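TSSL1 (Pseudomonas aeruginosa, PDB 4B62) probably anchors the type VI secretion machinery to the cell wall through this OmpA-like peptidoglycan-binding module of a longer membrane protein. Local coordinates at residues Leu62-Arg65 with Ile66-Leu70; Ala104-Val107 with Ala108-Gly112; Val55-Glu58 with Phe59-Leu62; Pro14-Ala17 with Arg18-Ala21. All blocks are in the same frame, centred on the assembly; numbering follows the deposited sequence. Where two conformers were deposited one is given.

From the N terminus, contact 4 comes first, a turn at 14-21 that leads into helix 21-25. Contact 3 follows at 55-62, where the loop after strand 37-43 folds into helix 60-72, and contact 1 (62-70) takes over at L62, which both share, and runs along that helix. Contact 2 lies on helix 96-115. All four are local and stand in series, so none nests in or crosses another. Space brings them together: L20, L16 and F19 of contact 4 pack on I66, A69 and R65 of contact 1, whose L63, A67 and L70 meet L110 and L111 of contact 2. V55 of contact 3 touches both L63 and L110, where helices 60-72 and 96-115 come together.

Contact 1: Leu62-Arg65 with Ile66-Leu70; sequences LLLR and IADAL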
loop_
_atom_site.group_PDB
_atom_site.type_symbol
_atom_site.label_atom_id
_atom_site.label_comp_id
_atom_site.label_asym_id
_atom_site.label_seq_id
_atom_site.Cartn_x
_atom_site.Cartn_y
_atom_site.Cartn_z
ATOM N N LEU A 62 11.283 2.934 0.375
ATOM C CA LEU A 62 10.500 1.700 0.459
ATOM C C LEU A 62 9.647 1.522 -0.798
ATOM O O LEU A 62 9.631 0.444 -1.411
ATOM C CB LEU A 62 9.635 1.684 1.719
ATOM C CG LEU A 62 8.630 0.532 1.857
ATOM C CD1 LEU A 62 9.332 -0.823 1.784
ATOM C CD2 LEU A 62 7.838 0.656 3.154
ATOM N N LEU A 63 8.944 2.578 -1.199
ATOM C CA LEU A 63 8.154 2.504 -2.433
ATOM C C LEU A 63 9.045 2.364 -3.653
ATOM O O LEU A 63 8.666 1.735 -4.631
ATOM C CB LEU A 63 7.223 3.693 -2.586
ATOM C CG LEU A 63 5.973 3.674 -1.732
ATOM C CD1 LEU A 63 5.076 4.816 -2.152
ATOM C CD2 LEU A 63 5.206 2.356 -1.857
ATOM N N LEU A 64 10.231 2.965 -3.623
ATOM C CA LEU A 64 11.174 2.775 -4.726
ATOM C C LEU A 64 11.558 1.298 -4.898
ATOM O O LEU A 64 11.632 0.808 -6.018
ATOM C CB LEU A 64 12.416 3.648 -4.534
ATOM C CG LEU A 64 13.428 3.617 -5.676
ATOM C CD1 LEU A 64 12.794 4.027 -6.991
ATOM C CD2 LEU A 64 14.571 4.538 -5.301
ATOM N N ARG A 65 11.774 0.584 -3.797
ATOM C CA ARG A 65 12.091 -0.850 -3.880
ATOM C C ARG A 65 10.928 -1.641 -4.472
ATOM O O ARG A 65 11.140 -2.620 -5.214
ATOM C CB ARG A 65 12.477 -1.401 -2.513
ATOM C CG ARG A 65 13.778 -0.800 -2.015
ATOM C CD ARG A 65 14.304 -1.483 -0.789
ATOM N NE ARG A 65 13.543 -1.192 0.412
ATOM C CZ ARG A 65 13.717 -0.123 1.185
ATOM N NH1 ARG A 65 14.566 0.840 0.832
ATOM N NH2 ARG A 65 13.014 -0.006 2.303
ATOM N N ILE A 66 9.706 -1.223 -4.149
ATOM C CA ILE A 66 8.557 -1.858 -4.772
ATOM C C ILE A 66 8.515 -1.553 -6.264
ATOM O O ILE A 66 8.299 -2.457 -7.067
ATOM C CB ILE A 66 7.262 -1.512 -4.031
ATOM C CG1 ILE A 66 7.322 -2.191 -2.667
ATOM C CG2 ILE A 66 6.045 -1.978 -4.817
ATOM C CD1 ILE A 66 6.406 -1.608 -1.639
ATOM N N ALA A 67 8.761 -0.307 -6.650
ATOM C CA ALA A 67 8.848 0.038 -8.070
ATOM C C ALA A 67 9.905 -0.780 -8.808
ATOM O O ALA A 67 9.677 -1.209 -9.949
ATOM C CB ALA A 67 9.121 1.524 -8.253
ATOM N N ASP A 68 11.054 -0.983 -8.171
ATOM C CA ASP A 68 12.120 -1.771 -8.765
ATOM C C ASP A 68 11.639 -3.202 -9.023
ATOM O O ASP A 68 11.912 -3.774 -10.077
ATOM C CB ASP A 68 13.358 -1.830 -7.857
ATOM C CG ASP A 68 14.151 -0.544 -7.818
ATOM O OD1 ASP A 68 14.039 0.274 -8.740
ATOM O OD2 ASP A 68 14.930 -0.392 -6.846
ATOM N N ALA A 69 10.939 -3.779 -8.047
ATOM C CA ALA A 69 10.382 -5.121 -8.191
ATOM C C ALA A 69 9.357 -5.163 -9.324
ATOM O O ALA A 69 9.327 -6.128 -10.097
ATOM C CB ALA A 69 9.770 -5.585 -6.881
ATOM N N LEU A 70 8.547 -4.106 -9.430
ATOM C CA LEU A 70 7.479 -4.053 -10.428
ATOM C C LEU A 70 8.002 -3.868 -11.850
ATOM O O LEU A 70 7.301 -4.183 -12.804
ATOM C CB LEU A 70 6.451 -2.972 -10.068
ATOM C CG LEU A 70 5.608 -3.254 -8.812
ATOM C CD1 LEU A 70 4.734 -2.060 -8.498
ATOM C CD2 LEU A 70 4.755 -4.512 -8.938
#
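Two consecutive turns of helix 60-72 are joined by four i to i+4 backbone hydrogen bonds between L62-R65 and I66-A69, the shortest being A67 N to L63 O and D68 N to L64 O, both 2.9 Å. Along the buried side, in one of two I66 conformers, L63 and I66 touch through their outermost methyls, L63 CD2 lying 4.1 Å from I66 CD1 as the two chains slant across each other. This conformer keeps CG1 beside its backbone N (chi1 -68°), which lays that branch back over the preceding turn, with CG1 3.7 Å from L62 O. A67 adds only its methyl, packed against the carbonyl oxygens of L63 and L64. On the outer side the carboxylate of D68 folds back over L64 O, CG coming within 3.4 Å of it. R65 bends at chi3, and one face of its guanidinium lies over L62 CA, 3.6 Å above the plane; its NE forms a salt bridge with D23, tying the helix to helix 21-25. Around this stretch, L62 and I66 rest on I42 of strand 37-43, while L63 and A67 face L110 and L111 of helix 96-115, leaving helix 60-72 packed against both sheet and helix.

Contact 2: Ala104-Val107 with Ala108-Gly112; sequences AQEV and ADLLG
Q105 reaches forward one turn of helix 96-115 to D109, its NE2 donating to OD1 at 2.8 Å. The acceptor lies close to the amide plane of Q105, but the N-H arrives from above the carboxylate plane, 42° out of it. A bend at chi2 (61°) turns the glutamine amide along the helix to make this reach possible. The other carboxylate oxygen, D109 OD2, takes a hydrogen bond from a water at 2.7 Å, and the same water donates to E106 OE1. E106 also passes across L110 at a slant, with E106 CG 3.9 Å from L110 CD1. On the inner side V107 and L111 run alongside each other and point the same way, CG1 meeting CD1 at 3.9 Å. Beneath these side chains, four i to i+4 backbone bonds set the spacing, including D109 N to Q105 O at 2.8 Å. Farther out, V107 and A108 press on V79 of strand 77-82, and L111 on F121 of strand 121-125, the strands that this helix connects in a beta-alpha-beta unit. E106 OE1 and D109 OD2 are 4.5 Å apart; the bridging water, donating to both, and the amide of Q105 probably ease their mutual repulsion.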
loop_
_atom_site.group_PDB
_atom_site.type_symbol
_atom_site.label_atom_id
_atom_site.label_comp_id
_atom_site.label_asym_id
_atom_site.label_seq_id
_atom_site.Cartn_x
_atom_site.Cartn_y
_atom_site.Cartn_z
ATOM N N ALA A 104 -4.140 5.382 -1.095
ATOM C CA ALA A 104 -4.016 4.460 -2.211
ATOM C C ALA A 104 -3.624 5.198 -3.491
ATOM O O ALA A 104 -2.772 4.755 -4.254
ATOM C CB ALA A 104 -5.322 3.715 -2.407
ATOM N N GLN A 105 -4.284 6.316 -3.730
ATOM C CA GLN A 105 -4.024 7.052 -4.958
ATOM C C GLN A 105 -2.594 7.614 -4.991
ATOM O O GLN A 105 -1.958 7.637 -6.048
ATOM C CB GLN A 105 -5.019 8.185 -5.150
ATOM C CG GLN A 105 -4.999 8.793 -6.551
ATOM C CD GLN A 105 -5.350 7.794 -7.653
ATOM O OE1 GLN A 105 -6.446 7.231 -7.674
ATOM N NE2 GLN A 105 -4.415 7.556 -8.555
ATOM N N GLU A 106 -2.096 8.092 -3.845
ATOM C CA GLU A 106 -0.740 8.619 -3.821
ATOM C C GLU A 106 0.288 7.520 -4.136
ATOM O O GLU A 106 1.238 7.725 -4.915
ATOM C CB GLU A 106 -0.445 9.299 -2.494
ATOM C CG GLU A 106 0.921 9.987 -2.434
ATOM C CD GLU A 106 1.029 11.236 -3.305
ATOM O OE1 GLU A 106 0.008 11.749 -3.807
ATOM O OE2 GLU A 106 2.161 11.727 -3.490
ATOM N N VAL A 107 0.069 6.333 -3.574
ATOM C CA VAL A 107 0.947 5.207 -3.865
ATOM C C VAL A 107 0.890 4.857 -5.358
ATOM O O VAL A 107 1.916 4.693 -6.015
ATOM C CB VAL A 107 0.606 4.007 -2.955
ATOM C CG1 VAL A 107 1.346 2.742 -3.378
ATOM C CG2 VAL A 107 0.965 4.331 -1.516
ATOM N N ALA A 108 -0.319 4.757 -5.900
ATOM C CA ALA A 108 -0.463 4.472 -7.329
ATOM C C ALA A 108 0.222 5.531 -8.192
ATOM O O ALA A 108 0.903 5.212 -9.173
ATOM C CB ALA A 108 -1.933 4.341 -7.707
ATOM N N ASP A 109 0.040 6.798 -7.817
ATOM C CA ASP A 109 0.604 7.907 -8.598
ATOM C C ASP A 109 2.136 7.853 -8.578
ATOM O O ASP A 109 2.792 8.010 -9.606
ATOM C CB ASP A 109 0.142 9.255 -8.040
ATOM C CG ASP A 109 -1.312 9.580 -8.356
ATOM O OD1 ASP A 109 -1.959 8.854 -9.140
ATOM O OD2 ASP A 109 -1.802 10.585 -7.806
ATOM N N LEU A 110 2.701 7.621 -7.399
ATOM C CA LEU A 110 4.155 7.592 -7.260
ATOM C C LEU A 110 4.762 6.420 -8.026
ATOM O O LEU A 110 5.790 6.557 -8.711
ATOM C CB LEU A 110 4.550 7.531 -5.783
ATOM C CG LEU A 110 4.316 8.819 -4.993
ATOM C CD1 LEU A 110 4.406 8.547 -3.498
ATOM C CD2 LEU A 110 5.310 9.889 -5.413
ATOM N N LEU A 111 4.119 5.258 -7.919
ATOM C CA LEU A 111 4.609 4.070 -8.614
ATOM C C LEU A 111 4.482 4.234 -10.130
ATOM O O LEU A 111 5.393 3.861 -10.873
ATOM C CB LEU A 111 3.877 2.815 -8.144
ATOM C CG LEU A 111 4.166 2.381 -6.700
ATOM C CD1 LEU A 111 3.294 1.187 -6.356
ATOM C CD2 LEU A 111 5.631 2.057 -6.468
ATOM N N GLY A 112 3.360 4.784 -10.579
ATOM C CA GLY A 112 3.167 5.075 -12.008
ATOM C C GLY A 112 4.218 6.030 -12.554
ATOM O O GLY A 112 4.738 5.830 -13.651
HETATM O O HOH W 1 -2.227 11.469 -5.308
#

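Contact 3: Val55-Glu58 with Phe59-Leu62; sequences VRDE and FQPL
E58 and F59 meet because E58 places CG between its backbone N and carbonyl carbon (chi1 56°), while F59 swings its ring to the side of its own backbone N (chi1 -56°). E58 CG then sits over the middle of the phenyl face, 3.7 Å from the ring centroid, a CH-pi contact. R56 runs alongside the same ring, its CD 3.8 Å from F59 CE2. The backbone turns sharply here: F59 N bonds to R56 O at 2.9 Å, approaching from above the carbonyl plane, and Q60 N is held by D57 O, with a weak second bond to R56 O. Extended beyond CG, the side chain of Q60 reaches back to V55, where NE2 donates to the carbonyl O at 3.1 Å along a nearly straight N-H (168°). V55 CG1 crosses Q60 CG at 3.7 Å. The loop is also tied by backbone hydrogen bonding between R56 and L47. R56 NH1 and E58 OE2 form a long salt bridge of 3.6 Å, the oxygen standing over the guanidinium plane, so the attraction is of charge alone. The directional bonds across this turn come from the backbone and the Q60 amide, fastening the loop to helix 60-72.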
loop_
_atom_site.group_PDB
_atom_site.type_symbol
_atom_site.label_atom_id
_atom_site.label_comp_id
_atom_site.label_asym_id
_atom_site.label_seq_id
_atom_site.Cartn_x
_atom_site.Cartn_y
_atom_site.Cartn_z
ATOM N N VAL A 55 3.651 10.510 1.119
ATOM C CA VAL A 55 4.692 9.569 1.503
ATOM C C VAL A 55 5.883 10.389 1.976
ATOM O O VAL A 55 6.444 11.174 1.225
ATOM C CB VAL A 55 5.102 8.589 0.393
ATOM C CG1 VAL A 55 6.189 7.633 0.871
ATOM C CG2 VAL A 55 3.892 7.809 -0.098
ATOM N N ARG A 56 6.263 10.189 3.231
ATOM C CA ARG A 56 7.357 10.964 3.829
ATOM C C ARG A 56 8.633 10.782 3.010
ATOM O O ARG A 56 8.895 9.688 2.541
ATOM C CB ARG A 56 7.605 10.539 5.282
ATOM C CG ARG A 56 6.347 10.369 6.117
ATOM C CD ARG A 56 6.626 10.484 7.599
ATOM N NE ARG A 56 6.718 11.870 8.037
ATOM C CZ ARG A 56 7.038 12.242 9.275
ATOM N NH1 ARG A 56 7.343 11.347 10.199
ATOM N NH2 ARG A 56 7.080 13.522 9.584
ATOM N N ASP A 57 9.437 11.845 2.843
ATOM C CA ASP A 57 10.655 11.728 2.053
ATOM C C ASP A 57 11.489 10.542 2.519
ATOM O O ASP A 57 12.011 9.775 1.716
ATOM C CB ASP A 57 11.514 12.981 2.178
ATOM C CG ASP A 57 11.009 14.144 1.362
ATOM O OD1 ASP A 57 9.841 14.190 0.952
ATOM O OD2 ASP A 57 11.821 15.046 1.126
ATOM N N GLU A 58 11.595 10.388 3.836
ATOM C CA GLU A 58 12.458 9.361 4.422
ATOM C C GLU A 58 12.016 7.924 4.117
ATOM O O GLU A 58 12.829 6.989 4.205
ATOM C CB GLU A 58 12.615 9.565 5.934
ATOM C CG GLU A 58 11.329 9.614 6.753
ATOM C CD GLU A 58 10.785 11.023 6.973
ATOM O OE1 GLU A 58 10.792 11.839 6.017
ATOM O OE2 GLU A 58 10.330 11.292 8.109
ATOM N N PHE A 59 10.743 7.759 3.735
ATOM C CA PHE A 59 10.162 6.435 3.461
ATOM C C PHE A 59 9.896 6.178 1.989
ATOM O O PHE A 59 9.493 5.075 1.608
ATOM C CB PHE A 59 8.895 6.226 4.285
ATOM C CG PHE A 59 9.106 6.395 5.767
ATOM C CD1 PHE A 59 10.321 6.037 6.363
ATOM C CD2 PHE A 59 8.118 6.929 6.558
ATOM C CE1 PHE A 59 10.530 6.197 7.717
ATOM C CE2 PHE A 59 8.324 7.094 7.915
ATOM C CZ PHE A 59 9.530 6.731 8.486
ATOM N N GLN A 60 10.138 7.177 1.151
ATOM C CA GLN A 60 10.075 6.968 -0.288
ATOM C C GLN A 60 10.942 5.819 -0.803
ATOM O O GLN A 60 10.533 5.134 -1.736
ATOM C CB GLN A 60 10.318 8.266 -1.039
ATOM C CG GLN A 60 9.097 9.149 -0.906
ATOM C CD GLN A 60 9.201 10.461 -1.621
ATOM O OE1 GLN A 60 10.020 10.633 -2.507
ATOM N NE2 GLN A 60 8.348 11.400 -1.237
ATOM N N PRO A 61 12.116 5.576 -0.188
ATOM C CA PRO A 61 12.896 4.453 -0.704
ATOM C C PRO A 61 12.175 3.099 -0.605
ATOM O O PRO A 61 12.417 2.225 -1.422
ATOM C CB PRO A 61 14.151 4.490 0.148
ATOM C CG PRO A 61 14.315 5.934 0.507
ATOM C CD PRO A 61 12.901 6.396 0.755
ATOM N N LEU A 62 11.283 2.934 0.375
ATOM C CA LEU A 62 10.500 1.700 0.459
ATOM C C LEU A 62 9.647 1.522 -0.798
ATOM O O LEU A 62 9.631 0.444 -1.411
ATOM C CB LEU A 62 9.635 1.684 1.719
ATOM C CG LEU A 62 8.630 0.532 1.857
ATOM C CD1 LEU A 62 9.332 -0.823 1.784
ATOM C CD2 LEU A 62 7.838 0.656 3.154
#

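Contact 4: Pro14-Ala17 with Arg18-Ala21; sequences PRLA and RFLA
The turn leading into helix 21-25 brings R15 and R18 together as a stacked pair of guanidinium groups, their centres 3.9 Å apart and planes inclined by 22°. R18 takes the position between its backbone N and carbonyl carbon (chi1 66°) and then extends from CG to NE, which carries the group back over R15. There NE donates to R15 O at 2.9 Å, from above the carbonyl plane, and NH2 adds a weak bond to the same oxygen. A water accepts from R15 N and, weakly, from R18 NH2. The other face of the R18 guanidinium is taken by F19 CZ, 3.4 Å above its centre, and the F19 ring face in turn takes R18 CG. Below, L16 O receives F19 N at 2.8 Å and A17 O receives L20 N at 3.0 Å. L16 CD2 packs 4.3 Å from F19 CD2, and both side chains lie on A69 of helix 60-72. D33 holds the turn from outside, its carboxylate accepting from the backbone N of L16 and A17. Successive i to i+3 bonds of this sort are the mark of a 3-10 turn, here followed by L20 at the N-cap position of helix 21-25.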
loop_
_atom_site.group_PDB
_atom_site.type_symbol
_atom_site.label_atom_id
_atom_site.label_comp_id
_atom_site.label_asym_id
_atom_site.label_seq_id
_atom_site.Cartn_x
_atom_site.Cartn_y
_atom_site.Cartn_z
ATOM N N PRO A 14 3.097 -14.278 -10.708
ATOM C CA PRO A 14 3.804 -13.096 -10.222
ATOM C C PRO A 14 4.392 -13.359 -8.849
ATOM O O PRO A 14 3.656 -13.745 -7.935
ATOM C CB PRO A 14 2.704 -12.027 -10.149
ATOM C CG PRO A 14 1.439 -12.799 -9.978
ATOM C CD PRO A 14 1.633 -14.094 -10.717
ATOM N N ARG A 15 5.701 -13.152 -8.704
ATOM C CA ARG A 15 6.406 -13.452 -7.450
ATOM C C ARG A 15 7.276 -12.260 -7.049
ATOM O O ARG A 15 8.220 -11.915 -7.765
ATOM C CB ARG A 15 7.295 -14.689 -7.610
ATOM C CG ARG A 15 6.553 -16.007 -7.850
ATOM C CD ARG A 15 7.518 -17.185 -7.976
ATOM N NE ARG A 15 8.347 -17.118 -9.191
ATOM C CZ ARG A 15 9.684 -17.127 -9.229
ATOM N NH1 ARG A 15 10.410 -17.204 -8.115
ATOM N NH2 ARG A 15 10.307 -17.058 -10.401
ATOM N N LEU A 16 6.955 -11.635 -5.915
ATOM C CA LEU A 16 7.685 -10.450 -5.450
ATOM C C LEU A 16 8.526 -10.627 -4.186
ATOM O O LEU A 16 9.432 -9.832 -3.977
ATOM C CB LEU A 16 6.731 -9.278 -5.211
ATOM C CG LEU A 16 5.975 -8.704 -6.407
ATOM C CD1 LEU A 16 5.130 -7.531 -5.924
ATOM C CD2 LEU A 16 6.897 -8.287 -7.556
ATOM N N ALA A 17 8.245 -11.621 -3.345
ATOM C CA ALA A 17 8.948 -11.750 -2.065
ATOM C C ALA A 17 10.458 -11.813 -2.289
ATOM O O ALA A 17 11.240 -11.235 -1.525
ATOM C CB ALA A 17 8.465 -12.968 -1.298
ATOM N N ARG A 18 10.855 -12.485 -3.369
ATOM C CA ARG A 18 12.256 -12.613 -3.741
ATOM C C ARG A 18 12.979 -11.287 -3.981
ATOM O O ARG A 18 14.205 -11.255 -3.957
ATOM C CB ARG A 18 12.385 -13.501 -4.983
ATOM C CG ARG A 18 11.780 -12.911 -6.252
ATOM C CD ARG A 18 11.522 -13.990 -7.301
ATOM N NE ARG A 18 10.617 -13.502 -8.350
ATOM C CZ ARG A 18 10.875 -13.458 -9.659
ATOM N NH1 ARG A 18 12.042 -13.870 -10.161
ATOM N NH2 ARG A 18 9.947 -12.978 -10.484
ATOM N N PHE A 19 12.236 -10.206 -4.224
ATOM C CA PHE A 19 12.838 -8.885 -4.453
ATOM C C PHE A 19 12.742 -7.955 -3.247
ATOM O O PHE A 19 13.223 -6.815 -3.303
ATOM C CB PHE A 19 12.157 -8.192 -5.624
ATOM C CG PHE A 19 12.220 -8.961 -6.901
ATOM C CD1 PHE A 19 13.441 -9.330 -7.438
ATOM C CD2 PHE A 19 11.063 -9.312 -7.569
ATOM C CE1 PHE A 19 13.511 -10.041 -8.619
ATOM C CE2 PHE A 19 11.124 -10.022 -8.751
ATOM C CZ PHE A 19 12.349 -10.387 -9.281
ATOM N N LEU A 20 12.125 -8.441 -2.170
ATOM C CA LEU A 20 11.819 -7.618 -1.008
ATOM C C LEU A 20 12.275 -8.261 0.310
ATOM O O LEU A 20 11.688 -8.034 1.371
ATOM C CB LEU A 20 10.311 -7.316 -0.990
ATOM C CG LEU A 20 9.808 -6.451 -2.157
ATOM C CD1 LEU A 20 8.287 -6.383 -2.165
ATOM C CD2 LEU A 20 10.404 -5.050 -2.142
ATOM N N ALA A 21 13.353 -9.038 0.252
ATOM C CA ALA A 21 13.825 -9.756 1.433
ATOM C C ALA A 21 14.094 -8.869 2.656
ATOM O O ALA A 21 13.689 -9.218 3.763
ATOM C CB ALA A 21 15.073 -10.561 1.101
HETATM O O HOH W 2 7.177 -13.409 -11.223
#